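Local coordinates for protein GRMZM2G135359 pseudokinase (Zea mays, PDB 6CPY) that is a receptor-like pseudokinase of unconfirmed function, related by its kinase domain to proteins that bind ATP and phosphorylate other proteins, at residues A[45-50]-A[55-60]; A[96-101]-A[162-167]; A[146-151]-A[302-307]; A[176-181]-A[186-191]; A[254-259]-A[270-275]. All blocks are in the same frame, centred on the assembly; numbering follows the deposited sequence.

Contact 1 (A[45-50]-A[55-60]); sequences SNIIGS and MLYKGT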
# COMPACT_ATOMS: atom_id res chain seq x y z
N SER A 45 -0.91 -12.15 -20.21
CA SER A 45 -2.28 -12.16 -20.74
C SER A 45 -3.36 -12.06 -19.66
O SER A 45 -4.54 -11.98 -19.98
CB SER A 45 -2.51 -13.44 -21.55
OG SER A 45 -2.27 -14.61 -20.78
N ASN A 46 -2.96 -12.04 -18.40
CA ASN A 46 -3.91 -12.05 -17.29
C ASN A 46 -3.77 -10.77 -16.46
O ASN A 46 -2.91 -10.68 -15.59
CB ASN A 46 -3.66 -13.30 -16.44
CG ASN A 46 -4.76 -13.56 -15.44
OD1 ASN A 46 -5.77 -12.85 -15.40
ND2 ASN A 46 -4.58 -14.60 -14.62
N ILE A 47 -4.62 -9.79 -16.74
CA ILE A 47 -4.49 -8.46 -16.13
C ILE A 47 -5.23 -8.36 -14.80
O ILE A 47 -6.42 -8.68 -14.71
CB ILE A 47 -4.98 -7.35 -17.09
CG1 ILE A 47 -4.16 -7.36 -18.38
CG2 ILE A 47 -4.89 -5.98 -16.43
CD1 ILE A 47 -4.75 -8.20 -19.49
N ILE A 48 -4.51 -7.92 -13.76
CA ILE A 48 -5.08 -7.66 -12.44
C ILE A 48 -5.64 -6.25 -12.41
O ILE A 48 -6.72 -6.02 -11.86
CB ILE A 48 -4.02 -7.76 -11.32
CG1 ILE A 48 -3.38 -9.14 -11.29
CG2 ILE A 48 -4.64 -7.41 -9.96
CD1 ILE A 48 -2.29 -9.29 -10.25
N GLY A 49 -4.89 -5.31 -12.97
CA GLY A 49 -5.27 -3.91 -12.99
C GLY A 49 -4.21 -3.03 -13.62
O GLY A 49 -3.34 -3.51 -14.36
N SER A 50 -4.27 -1.73 -13.32
CA SER A 50 -3.37 -0.75 -13.91
C SER A 50 -3.29 0.52 -13.06
O SER A 50 -4.23 0.84 -12.34
CB SER A 50 -3.86 -0.37 -15.31
OG SER A 50 -5.19 0.13 -15.24
N MET A 55 1.13 -1.42 -15.68
CA MET A 55 0.15 -2.49 -15.83
C MET A 55 0.45 -3.52 -14.76
O MET A 55 1.62 -3.72 -14.44
CB MET A 55 0.32 -3.19 -17.19
CG MET A 55 -0.04 -2.36 -18.39
SD MET A 55 -1.80 -1.99 -18.47
CE MET A 55 -2.53 -3.63 -18.43
N LEU A 56 -0.59 -4.18 -14.24
CA LEU A 56 -0.42 -5.24 -13.24
C LEU A 56 -0.89 -6.59 -13.76
O LEU A 56 -2.07 -6.76 -14.09
CB LEU A 56 -1.19 -4.91 -11.97
CG LEU A 56 -0.73 -3.64 -11.28
CD1 LEU A 56 -1.81 -3.17 -10.32
CD2 LEU A 56 0.60 -3.88 -10.58
N TYR A 57 0.03 -7.55 -13.81
CA TYR A 57 -0.23 -8.86 -14.39
C TYR A 57 -0.19 -9.93 -13.33
O TYR A 57 0.62 -9.89 -12.41
CB TYR A 57 0.79 -9.18 -15.48
CG TYR A 57 0.71 -8.26 -16.66
CD1 TYR A 57 -0.34 -8.37 -17.58
CD2 TYR A 57 1.67 -7.27 -16.87
CE1 TYR A 57 -0.42 -7.52 -18.66
CE2 TYR A 57 1.59 -6.42 -17.97
CZ TYR A 57 0.54 -6.56 -18.85
OH TYR A 57 0.44 -5.72 -19.94
N LYS A 58 -1.07 -10.91 -13.48
CA LYS A 58 -1.10 -12.05 -12.59
C LYS A 58 -0.15 -13.12 -13.12
O LYS A 58 -0.11 -13.39 -14.32
CB LYS A 58 -2.52 -12.61 -12.49
CG LYS A 58 -2.66 -13.87 -11.66
CD LYS A 58 -2.46 -13.60 -10.18
CE LYS A 58 -2.27 -14.88 -9.40
NZ LYS A 58 -3.42 -15.80 -9.52
N GLY A 59 0.60 -13.72 -12.21
CA GLY A 59 1.36 -14.91 -12.55
C GLY A 59 1.48 -15.89 -11.40
O GLY A 59 1.01 -15.63 -10.29
N THR A 60 2.11 -17.02 -11.68
CA THR A 60 2.46 -18.02 -10.69
C THR A 60 3.84 -18.55 -11.00
O THR A 60 4.07 -19.07 -12.11
CB THR A 60 1.46 -19.19 -10.69
OG1 THR A 60 0.13 -18.68 -10.60
CG2 THR A 60 1.72 -20.13 -9.51
O HOH W 1 -0.50 -12.28 -17.02

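Contact 2 (A[96-101]-A[162-167]); sequences SKVSHK and HQLQTP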
# COMPACT_ATOMS: atom_id res chain seq x y z
N SER A 96 13.71 -3.56 -1.15
CA SER A 96 14.40 -4.78 -0.72
C SER A 96 14.63 -4.81 0.80
O SER A 96 14.80 -5.88 1.37
CB SER A 96 15.74 -4.94 -1.44
OG SER A 96 16.66 -3.98 -0.98
N LYS A 97 14.63 -3.64 1.44
CA LYS A 97 14.81 -3.55 2.90
C LYS A 97 13.49 -3.64 3.69
O LYS A 97 13.50 -3.54 4.92
CB LYS A 97 15.52 -2.24 3.27
CG LYS A 97 16.88 -2.04 2.61
CD LYS A 97 17.78 -3.27 2.65
CE LYS A 97 18.08 -3.77 4.06
NZ LYS A 97 19.16 -3.00 4.74
N VAL A 98 12.37 -3.82 2.99
CA VAL A 98 11.09 -4.05 3.65
C VAL A 98 10.69 -5.51 3.46
O VAL A 98 10.68 -6.04 2.34
CB VAL A 98 9.98 -3.14 3.09
CG1 VAL A 98 8.70 -3.30 3.91
CG2 VAL A 98 10.44 -1.69 3.08
N SER A 99 10.39 -6.17 4.57
CA SER A 99 9.80 -7.49 4.55
C SER A 99 8.79 -7.54 5.68
O SER A 99 9.02 -8.19 6.71
CB SER A 99 10.86 -8.57 4.73
OG SER A 99 10.24 -9.84 4.74
N HIS A 100 7.66 -6.85 5.51
CA HIS A 100 6.66 -6.80 6.58
C HIS A 100 5.44 -7.61 6.19
O HIS A 100 5.01 -7.60 5.02
CB HIS A 100 6.29 -5.36 6.92
CG HIS A 100 5.62 -5.23 8.26
ND1 HIS A 100 4.28 -5.46 8.44
CD2 HIS A 100 6.12 -4.92 9.48
CE1 HIS A 100 3.97 -5.29 9.72
NE2 HIS A 100 5.08 -4.96 10.37
N LYS A 101 4.87 -8.30 7.17
CA LYS A 101 3.66 -9.09 6.97
C LYS A 101 2.52 -8.27 6.34
O LYS A 101 1.71 -8.80 5.59
CB LYS A 101 3.20 -9.67 8.31
CG LYS A 101 2.04 -10.64 8.24
CD LYS A 101 1.43 -10.85 9.62
CE LYS A 101 2.42 -11.47 10.59
NZ LYS A 101 1.76 -11.84 11.87
N HIS A 162 8.20 3.88 8.80
CA HIS A 162 8.79 5.05 9.44
C HIS A 162 10.02 4.68 10.27
O HIS A 162 10.96 5.45 10.33
CB HIS A 162 7.78 5.76 10.35
CG HIS A 162 8.39 6.85 11.17
ND1 HIS A 162 8.64 8.11 10.67
CD2 HIS A 162 8.84 6.86 12.45
CE1 HIS A 162 9.20 8.86 11.60
NE2 HIS A 162 9.33 8.12 12.69
N GLN A 163 9.98 3.53 10.93
CA GLN A 163 11.12 3.03 11.70
C GLN A 163 12.34 2.83 10.79
O GLN A 163 13.46 3.18 11.17
CB GLN A 163 10.74 1.71 12.38
CG GLN A 163 11.67 1.26 13.49
CD GLN A 163 11.31 -0.11 14.04
OE1 GLN A 163 10.60 -0.90 13.39
NE2 GLN A 163 11.81 -0.41 15.23
N LEU A 164 12.10 2.28 9.61
CA LEU A 164 13.15 2.06 8.60
C LEU A 164 13.60 3.37 7.95
O LEU A 164 14.73 3.46 7.47
CB LEU A 164 12.69 1.08 7.52
CG LEU A 164 12.87 -0.43 7.76
CD1 LEU A 164 12.44 -0.88 9.14
CD2 LEU A 164 12.10 -1.22 6.70
N GLN A 165 12.72 4.36 7.91
CA GLN A 165 12.99 5.64 7.26
C GLN A 165 12.93 5.45 5.75
O GLN A 165 13.91 5.67 5.04
CB GLN A 165 14.34 6.22 7.70
N THR A 166 11.76 5.02 5.28
CA THR A 166 11.52 4.78 3.85
C THR A 166 10.07 5.18 3.50
O THR A 166 9.28 4.34 3.06
CB THR A 166 11.80 3.30 3.48
OG1 THR A 166 11.29 3.02 2.17
CG2 THR A 166 11.15 2.34 4.49
N PRO A 167 9.73 6.47 3.70
CA PRO A 167 8.36 6.95 3.47
C PRO A 167 7.95 7.08 2.00
O PRO A 167 6.75 7.10 1.70
CB PRO A 167 8.37 8.33 4.14
CG PRO A 167 9.78 8.79 4.00
CD PRO A 167 10.61 7.55 4.19

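Contact 3 (A[146-151]-A[302-307]); sequences ARLRIS and EITALG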
# COMPACT_ATOMS: atom_id res chain seq x y z
N ALA A 146 -13.00 -7.74 10.99
CA ALA A 146 -12.23 -7.61 9.76
C ALA A 146 -11.70 -6.19 9.57
O ALA A 146 -10.53 -6.00 9.24
CB ALA A 146 -13.08 -8.03 8.57
N ARG A 147 -12.55 -5.20 9.81
CA ARG A 147 -12.14 -3.81 9.69
C ARG A 147 -11.07 -3.40 10.71
O ARG A 147 -10.18 -2.64 10.38
CB ARG A 147 -13.34 -2.88 9.72
CG ARG A 147 -14.23 -3.12 8.53
CD ARG A 147 -15.19 -1.99 8.27
NE ARG A 147 -16.27 -2.45 7.40
CZ ARG A 147 -17.10 -1.67 6.72
NH1 ARG A 147 -16.99 -0.35 6.76
NH2 ARG A 147 -18.05 -2.23 6.01
N LEU A 148 -11.17 -3.89 11.94
CA LEU A 148 -10.16 -3.61 12.94
C LEU A 148 -8.82 -4.27 12.60
O LEU A 148 -7.78 -3.65 12.76
CB LEU A 148 -10.64 -4.01 14.34
CG LEU A 148 -11.31 -2.84 15.08
CD1 LEU A 148 -12.33 -2.09 14.24
CD2 LEU A 148 -11.94 -3.35 16.37
N ARG A 149 -8.87 -5.51 12.14
CA ARG A 149 -7.66 -6.19 11.68
C ARG A 149 -6.97 -5.45 10.55
O ARG A 149 -5.76 -5.34 10.54
CB ARG A 149 -7.98 -7.61 11.21
CG ARG A 149 -8.29 -8.60 12.32
CD ARG A 149 -7.66 -9.95 11.98
NE ARG A 149 -7.79 -10.27 10.57
CZ ARG A 149 -6.91 -11.00 9.86
NH1 ARG A 149 -5.81 -11.50 10.42
NH2 ARG A 149 -7.15 -11.23 8.58
N ILE A 150 -7.74 -4.96 9.59
CA ILE A 150 -7.19 -4.21 8.48
C ILE A 150 -6.58 -2.90 8.98
O ILE A 150 -5.45 -2.56 8.66
CB ILE A 150 -8.27 -3.96 7.41
CG1 ILE A 150 -8.59 -5.28 6.69
CG2 ILE A 150 -7.82 -2.87 6.43
CD1 ILE A 150 -9.91 -5.26 5.94
N SER A 151 -7.32 -2.18 9.82
CA SER A 151 -6.83 -0.93 10.40
C SER A 151 -5.50 -1.10 11.16
O SER A 151 -4.59 -0.28 11.03
CB SER A 151 -7.92 -0.35 11.35
OG SER A 151 -9.14 -0.10 10.67
N GLU A 302 -3.74 -0.65 21.78
CA GLU A 302 -4.45 -0.49 23.05
C GLU A 302 -5.95 -0.66 22.81
O GLU A 302 -6.62 -1.41 23.53
CB GLU A 302 -4.13 0.89 23.65
CG GLU A 302 -4.42 1.04 25.14
CD GLU A 302 -4.08 2.42 25.67
OE1 GLU A 302 -3.17 3.07 25.11
OE2 GLU A 302 -4.72 2.87 26.64
N ILE A 303 -6.47 -0.00 21.77
CA ILE A 303 -7.91 -0.03 21.47
C ILE A 303 -8.42 -1.38 20.94
O ILE A 303 -9.43 -1.91 21.41
CB ILE A 303 -8.28 1.08 20.47
CG1 ILE A 303 -8.06 2.45 21.12
CG2 ILE A 303 -9.72 0.93 20.00
CD1 ILE A 303 -7.99 3.60 20.13
N THR A 304 -7.72 -1.93 19.95
CA THR A 304 -8.17 -3.15 19.28
C THR A 304 -7.76 -4.43 20.01
O THR A 304 -8.38 -5.48 19.81
CB THR A 304 -7.63 -3.24 17.84
OG1 THR A 304 -6.20 -3.36 17.86
CG2 THR A 304 -8.02 -2.01 17.04
N ALA A 305 -6.71 -4.34 20.82
CA ALA A 305 -6.07 -5.50 21.45
C ALA A 305 -5.59 -6.53 20.42
O ALA A 305 -5.55 -7.73 20.70
CB ALA A 305 -7.00 -6.14 22.47
N LEU A 306 -5.19 -6.07 19.24
CA LEU A 306 -4.75 -6.96 18.17
C LEU A 306 -3.25 -6.80 18.00
O LEU A 306 -2.78 -5.72 17.65
CB LEU A 306 -5.44 -6.63 16.84
CG LEU A 306 -6.92 -6.97 16.72
CD1 LEU A 306 -7.46 -6.41 15.41
CD2 LEU A 306 -7.15 -8.47 16.78
N GLY A 307 -2.52 -7.87 18.26
CA GLY A 307 -1.08 -7.85 18.11
C GLY A 307 -0.69 -8.01 16.64
O GLY A 307 -1.53 -8.33 15.79

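Contact 4 (A[176-181]-A[186-191]); sequences TTVYLT and AKVSDL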
# COMPACT_ATOMS: atom_id res chain seq x y z
N THR A 176 -7.18 2.67 -2.24
CA THR A 176 -6.88 1.99 -3.52
C THR A 176 -5.51 1.30 -3.54
O THR A 176 -5.26 0.45 -4.41
CB THR A 176 -6.98 2.94 -4.76
OG1 THR A 176 -5.89 3.87 -4.77
CG2 THR A 176 -8.31 3.67 -4.79
N THR A 177 -4.64 1.63 -2.60
CA THR A 177 -3.32 1.02 -2.55
C THR A 177 -3.12 0.03 -1.42
O THR A 177 -2.02 -0.50 -1.25
CB THR A 177 -2.21 2.09 -2.54
OG1 THR A 177 -2.21 2.79 -1.29
CG2 THR A 177 -2.42 3.06 -3.67
N VAL A 178 -4.19 -0.23 -0.66
CA VAL A 178 -4.19 -1.29 0.34
C VAL A 178 -4.90 -2.49 -0.24
O VAL A 178 -6.08 -2.41 -0.61
CB VAL A 178 -4.92 -0.85 1.63
CG1 VAL A 178 -4.94 -1.99 2.64
CG2 VAL A 178 -4.27 0.38 2.22
N TYR A 179 -4.19 -3.60 -0.31
CA TYR A 179 -4.73 -4.86 -0.79
C TYR A 179 -5.04 -5.80 0.38
O TYR A 179 -4.58 -5.59 1.50
CB TYR A 179 -3.75 -5.52 -1.77
CG TYR A 179 -3.69 -4.80 -3.10
CD1 TYR A 179 -2.95 -3.63 -3.25
CD2 TYR A 179 -4.41 -5.27 -4.20
CE1 TYR A 179 -2.92 -2.96 -4.46
CE2 TYR A 179 -4.38 -4.61 -5.41
CZ TYR A 179 -3.64 -3.45 -5.54
OH TYR A 179 -3.61 -2.80 -6.76
N LEU A 180 -5.85 -6.81 0.10
CA LEU A 180 -6.35 -7.73 1.12
C LEU A 180 -5.97 -9.17 0.80
O LEU A 180 -6.20 -9.63 -0.32
CB LEU A 180 -7.88 -7.61 1.20
CG LEU A 180 -8.40 -6.20 1.50
CD1 LEU A 180 -9.92 -6.18 1.53
CD2 LEU A 180 -7.85 -5.69 2.82
N THR A 181 -5.40 -9.86 1.78
CA THR A 181 -4.98 -11.26 1.66
C THR A 181 -6.18 -12.20 1.69
O THR A 181 -7.31 -11.75 1.88
CB THR A 181 -4.02 -11.68 2.80
OG1 THR A 181 -4.74 -11.72 4.04
CG2 THR A 181 -2.85 -10.73 2.91
N ALA A 186 -4.44 -6.84 5.88
CA ALA A 186 -4.00 -5.72 5.06
C ALA A 186 -2.61 -5.96 4.48
O ALA A 186 -1.72 -6.43 5.17
CB ALA A 186 -3.98 -4.44 5.88
N LYS A 187 -2.43 -5.60 3.21
CA LYS A 187 -1.12 -5.40 2.61
C LYS A 187 -1.06 -4.05 1.91
O LYS A 187 -1.66 -3.84 0.85
CB LYS A 187 -0.76 -6.57 1.66
CG LYS A 187 -0.15 -7.75 2.40
CD LYS A 187 0.41 -8.82 1.47
CE LYS A 187 0.95 -10.00 2.24
NZ LYS A 187 2.24 -9.72 2.92
N VAL A 188 -0.35 -3.12 2.54
CA VAL A 188 -0.12 -1.81 1.95
C VAL A 188 0.85 -2.00 0.78
O VAL A 188 1.79 -2.79 0.89
CB VAL A 188 0.50 -0.82 2.96
CG1 VAL A 188 0.74 0.53 2.31
CG2 VAL A 188 -0.40 -0.69 4.19
N SER A 189 0.60 -1.31 -0.32
CA SER A 189 1.40 -1.52 -1.53
C SER A 189 2.10 -0.27 -2.03
O SER A 189 1.72 0.86 -1.69
CB SER A 189 0.55 -2.09 -2.65
OG SER A 189 -0.35 -1.12 -3.15
N ASP A 190 3.12 -0.49 -2.84
CA ASP A 190 3.76 0.57 -3.58
C ASP A 190 4.10 0.04 -4.98
O ASP A 190 5.22 -0.42 -5.23
CB ASP A 190 5.01 1.03 -2.87
CG ASP A 190 5.76 2.12 -3.62
OD1 ASP A 190 5.19 2.78 -4.52
OD2 ASP A 190 6.94 2.31 -3.31
N LEU A 191 3.11 0.11 -5.86
CA LEU A 191 3.19 -0.50 -7.19
C LEU A 191 3.64 0.47 -8.28
O LEU A 191 4.12 0.04 -9.34
CB LEU A 191 1.84 -1.11 -7.54
CG LEU A 191 1.39 -2.21 -6.58
CD1 LEU A 191 -0.04 -2.60 -6.85
CD2 LEU A 191 2.30 -3.43 -6.66
O HOH W 2 0.35 2.66 -0.47

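Contact 5 (A[254-259]-A[270-275]); sequences MRLEEL and DTARAL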
# COMPACT_ATOMS: atom_id res chain seq x y z
N MET A 254 -23.65 14.41 16.38
CA MET A 254 -23.99 13.18 15.66
C MET A 254 -23.86 11.92 16.51
O MET A 254 -22.84 11.70 17.15
CB MET A 254 -23.13 13.03 14.40
CG MET A 254 -23.59 11.92 13.48
SD MET A 254 -22.47 11.62 12.10
CE MET A 254 -22.48 13.24 11.32
N ARG A 255 -24.89 11.09 16.49
CA ARG A 255 -24.86 9.79 17.16
C ARG A 255 -23.93 8.85 16.39
O ARG A 255 -23.79 8.97 15.17
CB ARG A 255 -26.26 9.19 17.20
CG ARG A 255 -27.28 10.04 17.94
CD ARG A 255 -28.66 9.41 17.91
NE ARG A 255 -28.64 8.04 18.43
CZ ARG A 255 -28.54 7.70 19.71
NH1 ARG A 255 -28.44 8.63 20.67
NH2 ARG A 255 -28.53 6.41 20.05
N LEU A 256 -23.29 7.91 17.09
CA LEU A 256 -22.43 6.94 16.41
C LEU A 256 -23.18 6.08 15.38
O LEU A 256 -22.58 5.66 14.39
CB LEU A 256 -21.71 6.03 17.42
CG LEU A 256 -20.42 6.54 18.07
CD1 LEU A 256 -20.00 5.56 19.16
CD2 LEU A 256 -19.31 6.71 17.05
N GLU A 257 -24.48 5.84 15.59
CA GLU A 257 -25.27 5.08 14.60
C GLU A 257 -25.40 5.80 13.26
O GLU A 257 -25.64 5.17 12.23
CB GLU A 257 -26.69 4.78 15.12
CG GLU A 257 -26.75 3.88 16.33
CD GLU A 257 -26.87 4.64 17.64
OE1 GLU A 257 -26.28 5.74 17.76
OE2 GLU A 257 -27.57 4.13 18.55
N GLU A 258 -25.27 7.13 13.26
CA GLU A 258 -25.29 7.89 12.02
C GLU A 258 -23.91 7.89 11.36
O GLU A 258 -23.80 7.94 10.14
CB GLU A 258 -25.79 9.32 12.26
CG GLU A 258 -25.80 10.17 11.00
CD GLU A 258 -26.55 11.49 11.13
OE1 GLU A 258 -26.96 11.88 12.25
OE2 GLU A 258 -26.72 12.16 10.08
N LEU A 259 -22.86 7.85 12.16
CA LEU A 259 -21.49 7.93 11.65
C LEU A 259 -21.00 6.60 11.06
O LEU A 259 -20.44 6.55 9.97
CB LEU A 259 -20.54 8.36 12.76
CG LEU A 259 -19.07 8.49 12.36
CD1 LEU A 259 -18.85 9.74 11.54
CD2 LEU A 259 -18.16 8.50 13.57
N ASP A 270 -18.07 1.98 22.43
CA ASP A 270 -16.95 2.72 23.02
C ASP A 270 -15.64 2.51 22.28
O ASP A 270 -14.80 3.40 22.25
CB ASP A 270 -16.83 2.37 24.48
CG ASP A 270 -17.97 2.97 25.30
OD1 ASP A 270 -18.48 4.04 24.92
OD2 ASP A 270 -18.38 2.33 26.28
N THR A 271 -15.48 1.35 21.66
CA THR A 271 -14.34 1.11 20.77
C THR A 271 -14.41 2.01 19.55
O THR A 271 -13.40 2.60 19.13
CB THR A 271 -14.30 -0.37 20.38
OG1 THR A 271 -14.34 -1.15 21.57
CG2 THR A 271 -13.01 -0.70 19.63
N ALA A 272 -15.60 2.14 18.98
CA ALA A 272 -15.80 3.06 17.88
C ALA A 272 -15.45 4.50 18.27
O ALA A 272 -14.75 5.19 17.53
CB ALA A 272 -17.21 2.96 17.35
N ARG A 273 -15.92 4.94 19.44
CA ARG A 273 -15.56 6.29 19.93
C ARG A 273 -14.06 6.50 20.00
O ARG A 273 -13.55 7.51 19.52
CB ARG A 273 -16.11 6.55 21.33
CG ARG A 273 -17.52 7.02 21.36
CD ARG A 273 -17.96 7.47 22.76
NE ARG A 273 -19.33 7.93 22.62
CZ ARG A 273 -20.41 7.19 22.79
NH1 ARG A 273 -20.33 5.93 23.21
NH2 ARG A 273 -21.60 7.73 22.58
N ALA A 274 -13.37 5.55 20.61
CA ALA A 274 -11.94 5.66 20.79
C ALA A 274 -11.24 5.73 19.42
O ALA A 274 -10.31 6.51 19.23
CB ALA A 274 -11.43 4.52 21.64
N LEU A 275 -11.69 4.93 18.46
CA LEU A 275 -11.07 4.96 17.12
C LEU A 275 -11.31 6.29 16.42
O LEU A 275 -10.43 6.80 15.71
CB LEU A 275 -11.58 3.80 16.25
CG LEU A 275 -11.08 2.44 16.74
CD1 LEU A 275 -11.86 1.32 16.06
CD2 LEU A 275 -9.59 2.27 16.51

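Contact 1 (A[45-50]-A[55-60])
Ile48 and Gly49 share one partner on the opposite strand, the carbonyl oxygen of Leu56. Ile48 N gives it a firm bond of 2.7 Å to Leu56 O, while Gly49 N reaches Leu56 O only weakly, at 3.4 Å. The return bond, from Leu56 N to Gly49 O, is 2.8 Å long. Farther from the turn Lys58 N points almost straight at Asn46 O (2.8 Å, 177° at the hydrogen), and a water bridges Asn46 N to Lys58 O. Ile48 and Gly49 facing Leu56 form a classic beta bulge, placed in the first hairpin of the kinase N-lobe, whose turn probably corresponds to the glycine-rich nucleotide loop of active relatives. Glycine suits its place through its backbone, which with phi at 177° lies in a region other residues seldom adopt. Ile48 can be followed outward. Its CB lies 3.5 Å from Leu56 O. With CG1 turned away from its own carbonyl carbon (chi1 -59°), the longer branch runs along the neighbouring strand, and CG1 comes 3.8 Å from Lys58 CB. The tip, CD1, rests 3.7 Å from Tyr57 O. Branched at CB, isoleucine gives this strand an apolar flank. Lys58 lends only its CB and CG, beside the amide of Asn46, its NZ going to a salt bridge with Glu66. On the face bearing Ile47, Ser50, Met55 and Tyr57, Met55, bent twice along its chain, folds its CE back to 3.9 Å from Ile47 CG2, and Tyr57 lies alongside Ile47, pointing the same way.

Contact 2 (A[96-101]-A[162-167])
A methyl group set almost against a carbonyl oxygen is the odd feature here: Leu164 CD2 is modelled 3.2 Å from Lys97 O. That is closer than such a pair normally sits, so the exact spacing is doubtful, although the general placement of the leucine over this loop is clear. The same CD2 branch meets Val98 CG2 at 4.0 Å, the two side chains approaching at a slant. A chi1 of -173° puts CG1 of Val98 opposite the backbone N and leaves CG2, beside that N, to face the leucine. Thr166 adds its methyl, CG2, 4.3 Å from Val98 CG2, so the valine is met by carbon from both leucine and threonine. The segment 96-101 follows the helix that carries the αC position of the kinase fold, and Leu164 closes helix 144-164, the αE position. There Gln165, with positive phi, is the C' residue of a Schellman motif: Thr166 N bonds to Met161 O, and Gln165 N more weakly to His162 O. The turn thereby brings Thr166 round beside Leu164. Val98, also resting on Met161, is buried, as is Thr166, whereas Lys97 leads its amine away. Between these segments the contact relies on apolar packing, which is less directional than a polar bond.

Contact 3 (A[146-151]-A[302-307])
Leu306 rests one methyl against the backbone of helix 144-164, and this is the close-packed end of the contact. Its CD1 lies 3.7 Å from Arg149 N and 3.8 Å from Leu148 C, and Leu148 CB lies 4.1 Å from Leu306 CD1, so a single branch is seated against the peptide. With CG opposite its own carbonyl carbon (chi1 -71°), the leucine chain is directed at the helix. Leucine suits the place because its branch is long enough to carry a methyl across to the helix backbone. Beside it Leu148 and Thr304 slide past one another in opposite directions, Leu148 CG touching Thr304 CG2 at 3.9 Å. The threonine turns its methyl to the leucine and uses OG1 elsewhere: it accepts from Leu306 N at 3.2 Å, an ST turn, and also bonds to Met300 O. This turn, with the positive phi of Ala305, carries the chain back toward Leu148. Arg149 marks the looser, more solvent-facing side. It crosses Leu306 at about a right angle, offering only CG, 3.9 Å from Leu306 CD1, before its bent chain leaves toward a long, weak ion pair with Asp183. The contact thus fastens the end of the last helix of the C-lobe to helix 144-164. Helix 269-282 adds Leu275 against Leu148, Leu306 O bonds to Tyr156 OH, and Ser151 packs on helix 214-230.

Contact 4 (A[176-181]-A[186-191])
The ring of Tyr179 meets Ser189 OG at its edge and in its own plane, OG lying 3.4 Å from Tyr179 CE1; Lys187 O also lies at the edge, near that plane. The Leu191 side chain runs to meet the tyrosine from the opposite direction, its CD1 3.6 Å from Tyr179 OH. Outside the hairpin the ring touches Met104, Ala125 and Thr129. The serine is held twice by one acceptor: Ser189 OG donates to Thr177 O at 2.6 Å, and Ser189 N to Thr177 O at 2.9 Å. With OG set between its backbone N and carbonyl carbon (chi1 71°), the short side chain can fold back on that oxygen. Tyr179 and Lys187 form the hydrogen-bonded antiparallel pair, Tyr179 N to Lys187 O at 2.8 Å and Lys187 N to Tyr179 O at 2.7 Å. Thr181 CG2 leans on the aliphatic part of Lys187, whose NZ pairs with Glu123. Asp190, salt-bridged to Arg171, and Leu191 probably stand where active kinases carry the Asp and Phe of DFG. Val178, Leu180, Ala186 and Val188 turn small or branched side chains to helix 144-164, while Tyr179, on the other face, and Leu191 beyond the strand reach Leu56 of strand 54-60.

Contact 5 (A[254-259]-A[270-275])
Leu256 lays a methyl over the guanidinium of Arg273: its CD1 stands above one face, over the centre, 4.0 Å from Arg273 CZ. The two side chains pass at a slant, and the same CD1 also meets the aliphatic root of the arginine, 3.6 Å from Arg273 CG. The arginine chain runs extended from CG to NE, long enough to pass along the leucine, and a turn at the last torsion (chi4 92°) sets the flat end with a face to CD1. On its helix side Leu256 CD1 reaches Ala272 CB at 4.2 Å; the small alanine lets the leucine come near the helix. CG of Leu256 is turned opposite its carbonyl carbon (chi1 -83°), which aims the branch at helix 269-282. In the kinase C-lobe this joins the short helix 256-259 to the αH helix. Charged groups probably fix the arginine's end: Arg273 NH1 makes a salt bridge to Asp270 OD1 at 3.1 Å, and a stronger one to Glu269 OE2. On the facing segment Arg255 pairs its NH2 with Glu257 OE2 at 2.9 Å. Behind Leu256 stands Tyr249 of helix 240-250, and Trp144 of helix 144-164 lies against Ala272.

How the contacts relate
Contacts 1 and 4 are both antiparallel hairpins held by backbone hydrogen bonds, yet contact 1 lies at the surface of the N-lobe and contact 4 is buried, its centre about 4 Å from the chain centre. They touch, Leu56 packing on Leu191 and Tyr179. Contacts 2, 3 and 5 instead rest on side-chain packing between helices, or between a helix and a loop. Contacts 2 and 3, partly buried, share helix 144-164; its Ile150 also packs on contact 4, while Lys101 O of contact 2 probably accepts from Lys187 NZ. Contact 5 is buried, with salt bridges along each segment and not across it, and meets contact 3 where helices 144-164, 269-282 and 293-304 pack together.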